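Dienelactone hydrolase (Anabaena variabilis, PDB 2O2G) probably acts as a hydrolase of the dienelactone hydrolase family, within the alpha/beta-hydrolase clan. Local coordinates at residues V116-S122 with V139-R145; L129-A133 with A155-V159; G146-D150 with V174-N178. Where two conformers were deposited one is given. Residue numbers count along the deposited sequence, not the author numbering.

Contact 1: residues V116-S122 with V139-R145; sequences VGYFGAS and VQAVVSR. With SO4 (sulfate ion), chain B.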
ATOM      1  N   VAL A 116       8.950  -6.123   4.840  1.00 31.33           N
ATOM      2  CA  VAL A 116       8.069  -5.403   3.957  1.00 31.86           C
ATOM      3  C   VAL A 116       6.600  -5.598   4.258  1.00 31.13           C
ATOM      4  O   VAL A 116       6.132  -6.719   4.437  1.00 34.60           O
ATOM      5  CB  VAL A 116       8.311  -5.721   2.473  1.00 33.51           C
ATOM      6  CG1 VAL A 116       7.296  -4.982   1.590  1.00 32.18           C
ATOM      7  CG2 VAL A 116       9.743  -5.329   2.055  1.00 32.69           C
ATOM      8  N   GLY A 117       5.884  -4.471   4.291  1.00 29.88           N
ATOM      9  CA  GLY A 117       4.426  -4.458   4.396  1.00 28.53           C
ATOM     10  C   GLY A 117       3.877  -3.562   3.285  1.00 26.70           C
ATOM     11  O   GLY A 117       4.569  -2.680   2.791  1.00 27.54           O
ATOM     12  N   TYR A 118       2.610  -3.741   2.924  1.00 27.28           N
ATOM     13  CA  TYR A 118       2.010  -2.917   1.886  1.00 27.56           C
ATOM     14  C   TYR A 118       0.848  -2.082   2.422  1.00 28.50           C
ATOM     15  O   TYR A 118       0.027  -2.560   3.274  1.00 27.73           O
ATOM     16  CB  TYR A 118       1.447  -3.751   0.731  1.00 28.17           C
ATOM     17  CG  TYR A 118       2.392  -4.586  -0.124  1.00 22.96           C
ATOM     18  CD1 TYR A 118       3.721  -4.268  -0.306  1.00 23.87           C
ATOM     19  CD2 TYR A 118       1.879  -5.645  -0.849  1.00 26.26           C
ATOM     20  CE1 TYR A 118       4.527  -5.039  -1.130  1.00 24.76           C
ATOM     21  CE2 TYR A 118       2.659  -6.405  -1.692  1.00 33.17           C
ATOM     22  CZ  TYR A 118       3.971  -6.110  -1.841  1.00 28.76           C
ATOM     23  OH  TYR A 118       4.696  -6.919  -2.685  1.00 24.84           O
ATOM     24  N   PHE A 119       0.800  -0.840   1.963  1.00 29.21           N
ATOM     25  CA  PHE A 119      -0.324   0.053   2.246  1.00 29.97           C
ATOM     26  C   PHE A 119      -0.883   0.400   0.901  1.00 29.18           C
ATOM     27  O   PHE A 119      -0.271   1.174   0.164  1.00 31.65           O
ATOM     28  CB  PHE A 119       0.063   1.297   3.045  1.00 29.40           C
ATOM     29  CG  PHE A 119      -1.128   2.187   3.371  1.00 26.98           C
ATOM     30  CD1 PHE A 119      -1.618   3.103   2.438  1.00 29.62           C
ATOM     31  CD2 PHE A 119      -1.771   2.098   4.591  1.00 22.46           C
ATOM     32  CE1 PHE A 119      -2.746   3.920   2.745  1.00 22.57           C
ATOM     33  CE2 PHE A 119      -2.917   2.890   4.892  1.00 25.55           C
ATOM     34  CZ  PHE A 119      -3.397   3.786   3.985  1.00 27.36           C
ATOM     35  N   GLY A 120      -2.044  -0.172   0.565  1.00 26.61           N
ATOM     36  CA  GLY A 120      -2.632   0.053  -0.719  1.00 26.75           C
ATOM     37  C   GLY A 120      -3.841   0.952  -0.599  1.00 29.20           C
ATOM     38  O   GLY A 120      -4.734   0.636   0.178  1.00 29.52           O
ATOM     39  N   ALA A 121      -3.872   2.039  -1.380  1.00 24.78           N
ATOM     40  CA  ALA A 121      -4.947   3.029  -1.320  1.00 28.60           C
ATOM     41  C   ALA A 121      -5.899   2.907  -2.512  1.00 28.26           C
ATOM     42  O   ALA A 121      -5.451   2.879  -3.682  1.00 29.70           O
ATOM     43  CB  ALA A 121      -4.364   4.424  -1.278  1.00 26.52           C
ATOM     44  N   SER A 122      -7.187   2.838  -2.207  1.00 26.50           N
ATOM     45  CA  SER A 122      -8.221   2.749  -3.232  0.50 28.55           C
ATOM     46  C   SER A 122      -7.890   1.612  -4.216  1.00 26.63           C
ATOM     47  O   SER A 122      -7.770   0.482  -3.786  1.00 27.01           O
ATOM     48  CB  SER A 122      -8.397   4.107  -3.904  0.50 28.54           C
ATOM     49  OG  SER A 122      -8.769   5.079  -2.944  0.50 30.24           O
ATOM     50  N   VAL A 139       6.407 -10.596   2.029  1.00 25.41           N
ATOM     51  CA  VAL A 139       5.460  -9.572   2.462  1.00 27.36           C
ATOM     52  C   VAL A 139       4.793 -10.063   3.731  1.00 25.66           C
ATOM     53  O   VAL A 139       4.167 -11.125   3.732  1.00 26.33           O
ATOM     54  CB  VAL A 139       4.406  -9.279   1.395  1.00 27.28           C
ATOM     55  CG1 VAL A 139       3.497  -8.121   1.874  1.00 21.68           C
ATOM     56  CG2 VAL A 139       5.083  -8.976   0.046  1.00 32.79           C
ATOM     57  N   GLN A 140       4.979  -9.296   4.795  1.00 25.45           N
ATOM     58  CA  GLN A 140       4.540  -9.649   6.152  1.00 28.49           C
ATOM     59  C   GLN A 140       3.264  -9.000   6.661  1.00 27.28           C
ATOM     60  O   GLN A 140       2.784  -9.358   7.761  1.00 28.58           O
ATOM     61  CB  GLN A 140       5.659  -9.369   7.163  1.00 28.91           C
ATOM     62  CG  GLN A 140       6.924 -10.203   6.928  1.00 31.86           C
ATOM     63  CD  GLN A 140       7.864 -10.316   8.133  1.00 37.35           C
ATOM     64  OE1 GLN A 140       8.929 -10.915   8.006  1.00 39.91           O
ATOM     65  NE2 GLN A 140       7.471  -9.769   9.312  1.00 35.78           N
ATOM     66  N   ALA A 141       2.699  -8.076   5.887  1.00 29.06           N
ATOM     67  CA  ALA A 141       1.458  -7.401   6.267  1.00 27.12           C
ATOM     68  C   ALA A 141       0.923  -6.557   5.131  1.00 27.80           C
ATOM     69  O   ALA A 141       1.670  -6.051   4.295  1.00 25.88           O
ATOM     70  CB  ALA A 141       1.650  -6.515   7.543  1.00 28.54           C
ATOM     71  N   VAL A 142      -0.396  -6.421   5.092  1.00 28.98           N
ATOM     72  CA  VAL A 142      -1.052  -5.598   4.088  1.00 28.79           C
ATOM     73  C   VAL A 142      -2.207  -4.841   4.746  1.00 27.52           C
ATOM     74  O   VAL A 142      -2.924  -5.398   5.553  1.00 27.59           O
ATOM     75  CB  VAL A 142      -1.625  -6.431   2.898  1.00 30.54           C
ATOM     76  CG1 VAL A 142      -2.449  -5.532   1.926  1.00 32.47           C
ATOM     77  CG2 VAL A 142      -0.521  -7.161   2.146  1.00 28.41           C
ATOM     78  N   VAL A 143      -2.344  -3.570   4.402  1.00 26.78           N
ATOM     79  CA  VAL A 143      -3.474  -2.745   4.829  1.00 27.69           C
ATOM     80  C   VAL A 143      -4.072  -2.199   3.517  1.00 27.13           C
ATOM     81  O   VAL A 143      -3.345  -1.676   2.667  1.00 25.39           O
ATOM     82  CB  VAL A 143      -3.061  -1.583   5.732  1.00 25.66           C
ATOM     83  CG1 VAL A 143      -4.263  -0.673   6.036  1.00 30.22           C
ATOM     84  CG2 VAL A 143      -2.453  -2.080   7.002  1.00 27.27           C
ATOM     85  N   SER A 144      -5.382  -2.347   3.354  1.00 26.12           N
ATOM     86  CA  SER A 144      -6.087  -1.852   2.186  1.00 27.43           C
ATOM     87  C   SER A 144      -7.021  -0.740   2.639  1.00 24.92           C
ATOM     88  O   SER A 144      -7.869  -0.982   3.498  1.00 24.07           O
ATOM     89  CB  SER A 144      -6.859  -2.967   1.499  1.00 27.18           C
ATOM     90  OG  SER A 144      -7.754  -2.371   0.586  1.00 27.12           O
ATOM     91  N   ARG A 145      -6.798   0.482   2.134  1.00 24.82           N
ATOM     92  CA  ARG A 145      -7.629   1.649   2.505  1.00 26.80           C
ATOM     93  C   ARG A 145      -8.677   1.916   1.441  1.00 27.40           C
ATOM     94  O   ARG A 145      -8.365   2.404   0.345  1.00 27.03           O
ATOM     95  CB  ARG A 145      -6.773   2.894   2.712  1.00 29.54           C
ATOM     96  CG  ARG A 145      -7.533   4.127   3.232  1.00 31.26           C
ATOM     97  CD  ARG A 145      -6.947   5.383   2.657  1.00 31.29           C
ATOM     98  NE  ARG A 145      -7.350   5.519   1.247  1.00 29.75           N
ATOM     99  CZ  ARG A 145      -6.833   6.385   0.394  1.00 25.38           C
ATOM    100  NH1 ARG A 145      -5.797   7.140   0.729  1.00 24.47           N
ATOM    101  NH2 ARG A 145      -7.298   6.425  -0.837  1.00 33.26           N
TER
HETATM  102  S   SO4 B 223      -4.634   8.127  -3.060  1.00 24.56           S
HETATM  103  O1  SO4 B 223      -3.460   7.322  -3.344  1.00 18.37           O
HETATM  104  O2  SO4 B 223      -4.497   9.319  -3.846  1.00 27.45           O
HETATM  105  O3  SO4 B 223      -4.547   8.522  -1.667  1.00 31.81           O
HETATM  106  O4  SO4 B 223      -5.881   7.418  -3.324  1.00 25.21           O
HETATM  107  O   HOH W   1      -9.848   4.906  -0.334  1.00 19.51           O

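Contact 2: residues L129-A133 with A155-V159; sequences LVAAA and ALPHV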
ATOM      1  N   LEU A 129      -2.829  -6.716  -2.754  1.00 23.46           N
ATOM      2  CA  LEU A 129      -3.163  -8.096  -2.449  1.00 24.65           C
ATOM      3  C   LEU A 129      -2.670  -9.023  -3.537  1.00 24.77           C
ATOM      4  O   LEU A 129      -2.235 -10.125  -3.231  1.00 25.72           O
ATOM      5  CB  LEU A 129      -4.662  -8.288  -2.204  1.00 26.83           C
ATOM      6  CG  LEU A 129      -5.065  -7.552  -0.917  1.00 31.02           C
ATOM      7  CD1 LEU A 129      -6.533  -7.246  -0.922  1.00 33.98           C
ATOM      8  CD2 LEU A 129      -4.660  -8.328   0.350  1.00 27.71           C
ATOM      9  N   VAL A 130      -2.749  -8.604  -4.806  1.00 25.23           N
ATOM     10  CA  VAL A 130      -2.273  -9.471  -5.900  1.00 24.14           C
ATOM     11  C   VAL A 130      -0.758  -9.662  -5.796  1.00 26.24           C
ATOM     12  O   VAL A 130      -0.249 -10.769  -5.971  1.00 26.80           O
ATOM     13  CB  VAL A 130      -2.683  -8.945  -7.308  1.00 27.82           C
ATOM     14  CG1 VAL A 130      -2.064  -9.811  -8.419  1.00 30.20           C
ATOM     15  CG2 VAL A 130      -4.188  -8.926  -7.446  1.00 25.64           C
ATOM     16  N   ALA A 131      -0.042  -8.580  -5.485  1.00 26.80           N
ATOM     17  CA  ALA A 131       1.398  -8.638  -5.293  1.00 28.92           C
ATOM     18  C   ALA A 131       1.814  -9.509  -4.078  1.00 29.12           C
ATOM     19  O   ALA A 131       2.770 -10.280  -4.159  1.00 29.76           O
ATOM     20  CB  ALA A 131       1.958  -7.213  -5.135  1.00 27.75           C
ATOM     21  N   ALA A 132       1.089  -9.374  -2.968  1.00 27.08           N
ATOM     22  CA  ALA A 132       1.365 -10.122  -1.747  1.00 25.11           C
ATOM     23  C   ALA A 132       1.284 -11.632  -1.980  1.00 26.12           C
ATOM     24  O   ALA A 132       2.101 -12.389  -1.455  1.00 28.37           O
ATOM     25  CB  ALA A 132       0.401  -9.672  -0.635  1.00 25.54           C
ATOM     26  N   ALA A 133       0.310 -12.059  -2.776  1.00 25.60           N
ATOM     27  CA  ALA A 133       0.141 -13.465  -3.141  1.00 26.21           C
ATOM     28  C   ALA A 133       1.319 -13.984  -3.969  1.00 28.22           C
ATOM     29  O   ALA A 133       1.586 -15.185  -3.940  1.00 26.00           O
ATOM     30  CB  ALA A 133      -1.124 -13.651  -3.876  1.00 23.08           C
ATOM     31  N   ALA A 155      -6.239 -14.079  -6.324  1.00 30.73           N
ATOM     32  CA  ALA A 155      -5.173 -13.807  -5.372  1.00 30.08           C
ATOM     33  C   ALA A 155      -5.581 -13.963  -3.932  1.00 27.15           C
ATOM     34  O   ALA A 155      -4.759 -14.365  -3.106  1.00 27.45           O
ATOM     35  CB  ALA A 155      -4.642 -12.385  -5.561  1.00 28.62           C
ATOM     36  N   LEU A 156      -6.831 -13.622  -3.607  1.00 26.03           N
ATOM     37  CA  LEU A 156      -7.231 -13.542  -2.196  1.00 27.33           C
ATOM     38  C   LEU A 156      -6.911 -14.752  -1.305  1.00 27.36           C
ATOM     39  O   LEU A 156      -6.231 -14.581  -0.280  1.00 25.56           O
ATOM     40  CB  LEU A 156      -8.705 -13.162  -2.052  1.00 30.46           C
ATOM     41  CG  LEU A 156      -9.086 -11.727  -2.423  1.00 25.05           C
ATOM     42  CD1 LEU A 156     -10.611 -11.588  -2.285  1.00 29.79           C
ATOM     43  CD2 LEU A 156      -8.327 -10.690  -1.598  1.00 33.92           C
ATOM     44  N   PRO A 157      -7.357 -15.955  -1.694  1.00 26.17           N
ATOM     45  CA  PRO A 157      -7.029 -17.120  -0.842  1.00 25.59           C
ATOM     46  C   PRO A 157      -5.536 -17.535  -0.773  1.00 26.97           C
ATOM     47  O   PRO A 157      -5.190 -18.391   0.060  1.00 26.96           O
ATOM     48  CB  PRO A 157      -7.884 -18.248  -1.435  1.00 26.35           C
ATOM     49  CG  PRO A 157      -8.154 -17.842  -2.836  1.00 21.72           C
ATOM     50  CD  PRO A 157      -8.186 -16.342  -2.855  1.00 25.95           C
ATOM     51  N   HIS A 158      -4.671 -16.935  -1.606  1.00 23.92           N
ATOM     52  CA  HIS A 158      -3.258 -17.244  -1.582  1.00 24.50           C
ATOM     53  C   HIS A 158      -2.469 -16.255  -0.756  1.00 26.04           C
ATOM     54  O   HIS A 158      -1.304 -16.512  -0.445  1.00 28.06           O
ATOM     55  CB  HIS A 158      -2.707 -17.319  -3.005  1.00 25.12           C
ATOM     56  CG  HIS A 158      -3.252 -18.481  -3.775  1.00 24.21           C
ATOM     57  ND1 HIS A 158      -4.191 -18.338  -4.772  1.00 34.58           N
ATOM     58  CD2 HIS A 158      -3.062 -19.814  -3.623  1.00 27.88           C
ATOM     59  CE1 HIS A 158      -4.514 -19.532  -5.246  1.00 23.59           C
ATOM     60  NE2 HIS A 158      -3.846 -20.447  -4.562  1.00 25.42           N
ATOM     61  N   VAL A 159      -3.087 -15.138  -0.410  1.00 23.22           N
ATOM     62  CA  VAL A 159      -2.414 -14.115   0.405  1.00 24.98           C
ATOM     63  C   VAL A 159      -2.070 -14.741   1.757  1.00 26.47           C
ATOM     64  O   VAL A 159      -2.939 -15.346   2.416  1.00 24.17           O
ATOM     65  CB  VAL A 159      -3.283 -12.889   0.562  1.00 22.34           C
ATOM     66  CG1 VAL A 159      -2.689 -11.881   1.625  1.00 27.31           C
ATOM     67  CG2 VAL A 159      -3.457 -12.206  -0.761  1.00 19.19           C
TER

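Contact 3: residues G146-D150 with V174-N178; sequences GGRPD and VIAMN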
ATOM      1  N   GLY A 146      -9.927   1.580   1.758  1.00 26.30           N
ATOM      2  CA  GLY A 146     -11.034   1.817   0.824  1.00 26.64           C
ATOM      3  C   GLY A 146     -10.831   1.169  -0.530  1.00 28.28           C
ATOM      4  O   GLY A 146     -11.104   1.783  -1.551  1.00 30.45           O
ATOM      5  N   GLY A 147     -10.388  -0.081  -0.548  1.00 28.00           N
ATOM      6  CA  GLY A 147     -10.155  -0.772  -1.799  1.00 33.31           C
ATOM      7  C   GLY A 147     -11.305  -1.639  -2.300  1.00 31.17           C
ATOM      8  O   GLY A 147     -12.374  -1.695  -1.700  1.00 28.76           O
ATOM      9  N   ARG A 148     -11.063  -2.277  -3.431  1.00 31.80           N
ATOM     10  CA  ARG A 148     -11.996  -3.274  -4.015  1.00 34.49           C
ATOM     11  C   ARG A 148     -11.200  -4.585  -4.166  1.00 34.48           C
ATOM     12  O   ARG A 148     -10.909  -5.015  -5.277  1.00 38.60           O
ATOM     13  CB  ARG A 148     -12.598  -2.827  -5.360  1.00 34.87           C
ATOM     14  CG  ARG A 148     -13.571  -1.659  -5.264  1.00 32.61           C
ATOM     15  CD  ARG A 148     -14.844  -2.008  -4.471  1.00 42.86           C
ATOM     16  NE  ARG A 148     -15.495  -3.207  -5.003  1.00 32.30           N
ATOM     17  CZ  ARG A 148     -16.231  -3.234  -6.099  1.00 42.12           C
ATOM     18  NH1 ARG A 148     -16.459  -2.129  -6.787  1.00 48.08           N
ATOM     19  NH2 ARG A 148     -16.762  -4.373  -6.510  1.00 45.34           N
ATOM     20  N   PRO A 149     -10.825  -5.203  -3.023  1.00 34.70           N
ATOM     21  CA  PRO A 149     -10.102  -6.485  -2.969  1.00 34.44           C
ATOM     22  C   PRO A 149     -10.911  -7.608  -3.593  1.00 33.70           C
ATOM     23  O   PRO A 149     -10.375  -8.535  -4.165  1.00 32.71           O
ATOM     24  CB  PRO A 149      -9.979  -6.729  -1.459  1.00 34.53           C
ATOM     25  CG  PRO A 149     -11.108  -5.968  -0.864  1.00 36.97           C
ATOM     26  CD  PRO A 149     -11.128  -4.724  -1.663  1.00 31.00           C
ATOM     27  N   ASP A 150     -12.228  -7.519  -3.477  1.00 36.29           N
ATOM     28  CA  ASP A 150     -13.113  -8.520  -4.045  1.00 34.45           C
ATOM     29  C   ASP A 150     -12.878  -8.674  -5.536  1.00 36.40           C
ATOM     30  O   ASP A 150     -13.230  -9.705  -6.113  1.00 37.20           O
ATOM     31  CB  ASP A 150     -14.560  -8.110  -3.832  1.00 32.37           C
ATOM     32  CG  ASP A 150     -14.836  -6.752  -4.409  1.00 41.39           C
ATOM     33  OD1 ASP A 150     -14.205  -5.757  -3.927  1.00 32.57           O
ATOM     34  OD2 ASP A 150     -15.639  -6.694  -5.368  1.00 37.82           O
ATOM     35  N   VAL A 174     -18.510  -0.312  -1.241  1.00 40.52           N
ATOM     36  CA  VAL A 174     -17.208  -0.870  -0.963  1.00 37.06           C
ATOM     37  C   VAL A 174     -17.203  -1.698   0.331  1.00 32.50           C
ATOM     38  O   VAL A 174     -16.397  -2.606   0.451  1.00 29.63           O
ATOM     39  CB  VAL A 174     -16.125   0.278  -0.908  1.00 35.79           C
ATOM     40  CG1 VAL A 174     -14.805  -0.220  -0.449  1.00 36.94           C
ATOM     41  CG2 VAL A 174     -15.942   0.938  -2.271  1.00 38.12           C
ATOM     42  N   ILE A 175     -18.082  -1.392   1.280  1.00 29.94           N
ATOM     43  CA  ILE A 175     -18.115  -2.151   2.545  1.00 32.03           C
ATOM     44  C   ILE A 175     -18.500  -3.612   2.276  1.00 29.08           C
ATOM     45  O   ILE A 175     -17.779  -4.516   2.646  1.00 25.08           O
ATOM     46  CB  ILE A 175     -19.087  -1.545   3.587  1.00 31.94           C
ATOM     47  CG1 ILE A 175     -18.679  -0.120   3.989  1.00 30.54           C
ATOM     48  CG2 ILE A 175     -19.145  -2.426   4.858  1.00 35.20           C
ATOM     49  CD1 ILE A 175     -19.773   0.628   4.778  1.00 36.78           C
ATOM     50  N   ALA A 176     -19.619  -3.832   1.605  1.00 27.80           N
ATOM     51  CA  ALA A 176     -20.062  -5.193   1.326  1.00 28.99           C
ATOM     52  C   ALA A 176     -19.024  -5.982   0.528  1.00 28.38           C
ATOM     53  O   ALA A 176     -18.851  -7.180   0.740  1.00 22.78           O
ATOM     54  CB  ALA A 176     -21.390  -5.191   0.613  1.00 30.98           C
HETATM   55  N   MSE A 177     -18.279  -5.291  -0.334  1.00 30.13           N
HETATM   56  CA  MSE A 177     -17.296  -5.939  -1.162  1.00 30.38           C
HETATM   57  C   MSE A 177     -16.075  -6.289  -0.356  1.00 31.96           C
HETATM   58  O   MSE A 177     -15.461  -7.309  -0.625  1.00 33.72           O
HETATM   59  CB  MSE A 177     -16.992  -5.101  -2.397  1.00 33.97           C
HETATM   60  CG  MSE A 177     -18.164  -5.063  -3.378  1.00 36.69           C
HETATM   61 SE   MSE A 177     -18.851  -6.920  -3.942  0.70 37.21          SE
HETATM   62  CE  MSE A 177     -18.061  -7.583  -5.764  1.00 49.37           C
ATOM     63  N   ASN A 178     -15.741  -5.474   0.651  1.00 32.52           N
ATOM     64  CA  ASN A 178     -14.647  -5.808   1.565  1.00 31.63           C
ATOM     65  C   ASN A 178     -15.076  -6.986   2.475  1.00 29.43           C
ATOM     66  O   ASN A 178     -14.277  -7.861   2.785  1.00 28.02           O
ATOM     67  CB  ASN A 178     -14.186  -4.601   2.380  1.00 30.23           C
ATOM     68  CG  ASN A 178     -13.172  -3.745   1.629  1.00 25.80           C
ATOM     69  OD1 ASN A 178     -11.982  -3.797   1.924  1.00 25.50           O
ATOM     70  ND2 ASN A 178     -13.618  -3.042   0.609  1.00 27.49           N
TER
HETATM   71  O   HOH W   2     -10.111  -1.935   1.727  1.00 16.86           O

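Contact 1: residues V116-S122 with V139-R145
Two parallel strands of the central sheet are joined by a ladder of six backbone hydrogen bonds. It starts at Q140 N to V116 O (2.8 Å) and ends at S122 N to R145 O (2.8 Å). The strand axes diverge by 12°. On the sheet face carrying Y118, V139 CG1 makes a CH-pi contact over the ring, 4.0 Å from its centroid, and V142 CG2 lies 4.1 Å from Y118 CD2. On the face carrying F119, F119 CE2 meets V143 CG1 at 4.0 Å. Polar groups gather at the C-terminal ends. A water bridges S122 OG, R145 O and R145 NE. A sulfate, probably from the crystallisation liquor, binds R145 NH1 through O3 and R145 NH2 through O4, 3.0 Å each. S122 has a strained backbone (phi 51°, psi -120°), consistent with a nucleophile elbow and probably the catalytic serine, as in alpha/beta-hydrolases. Strand 36-41 flanks strand 115-121. Helix 123-134 packs against Y118 and V142, helix 206-221 against A141 and V143.

Contact 2: residues L129-A133 with A155-V159
L129 lays its side chain over L156 and V159: its CD1 is 3.9 Å from L156 CD2, and its CD2 is 4.2 Å from V159 CG2. One turn further along the helix, A133 points its methyl group at the other segment. A133 CB lies 4.1 Å from A155 CB, 4.1 Å from H158 CB and 4.2 Å from V159 CG2. A155 CB in turn sits against V130, 3.8 Å from V130 CA and 4.0 Å from V130 CG2. The small A133 lets the backbones come close, with A133 CA 4.4 Å from V159 CA. Residues 156-158 form a short 3-10 turn in the loop between strands 139-145 and 163-168, so the contact seats that loop on helix 123-134. L156 also reaches A181 and Q184 of helix 172-184. The side-chain contacts are aliphatic, and the sheltered L129, A155, L156 and V159 imply hydrophobic packing held by close fit rather than by directed polar bonds.

Contact 3: residues G146-D150 with V174-N178
Segment 146-150 turns at G146, whose left-handed phi and psi (56°, 45°) suit glycine, then runs on through G147 and R148 to a 3-10 turn at P149. Segment 174-178 is helical, and N178 N bonds to V174 O at 2.9 Å. D150 CA lies 5.7 Å from M177 CA, and R148 CA lies 6.5 Å from V174 CA. N178 is the main polar link. Its ND2 donates to G147 O (2.9 Å) and also to V174 O (2.8 Å), so one amide ties the loop to the helix backbone. A water accepts from G147 N (2.9 Å) and lies 2.6 Å from N178 OD1. In this alpha/beta-hydrolase fold, the contact joins the loop that follows strand 139-145 to helix 172-184, which follows the neighbouring parallel strand 163-168. G146 makes a backbone hydrogen bond with I166 of that strand, and N178 packs on L165 and V167. V174 touches residues of a possible Ser-His-Asp triad. V174 CG1 lies 3.1 Å from G147 O, and V174 CG2 is 3.8 Å from R148 CD. R148 NE bonds to D150 OD1 (3.1 Å), and R148 NH2 pairs with D150 OD2 (2.8 Å) in a salt bridge, though OD2 is less surely placed. M177, a selenomethionine, packs its CG against the R148 guanidinium, 3.5 Å from R148 NH2. The P149 ring packs on the N178 amide, P149 CG 3.6 Å from N178 OD1.

From the N terminus, the chain passes through the first strands and helices before reaching strand 115-121. Contact 1 closes the first loop, a beta-alpha-beta crossover through helix 123-134. Contact 2 opens on that helix, before contact 1 has closed, so the two cross. Contact 3 opens at G146, just after contact 1 ends, and the two are in series. Contact 2 closes at 155-159, inside the span of contact 3, so these two also cross. Contact 3 closes last, on helix 172-184. L129 of contact 2 touches V142 of contact 1 and P149 of contact 3. The three contacts thus link two central strands, helices 123-134 and 172-184, and the loop after strand 139-145.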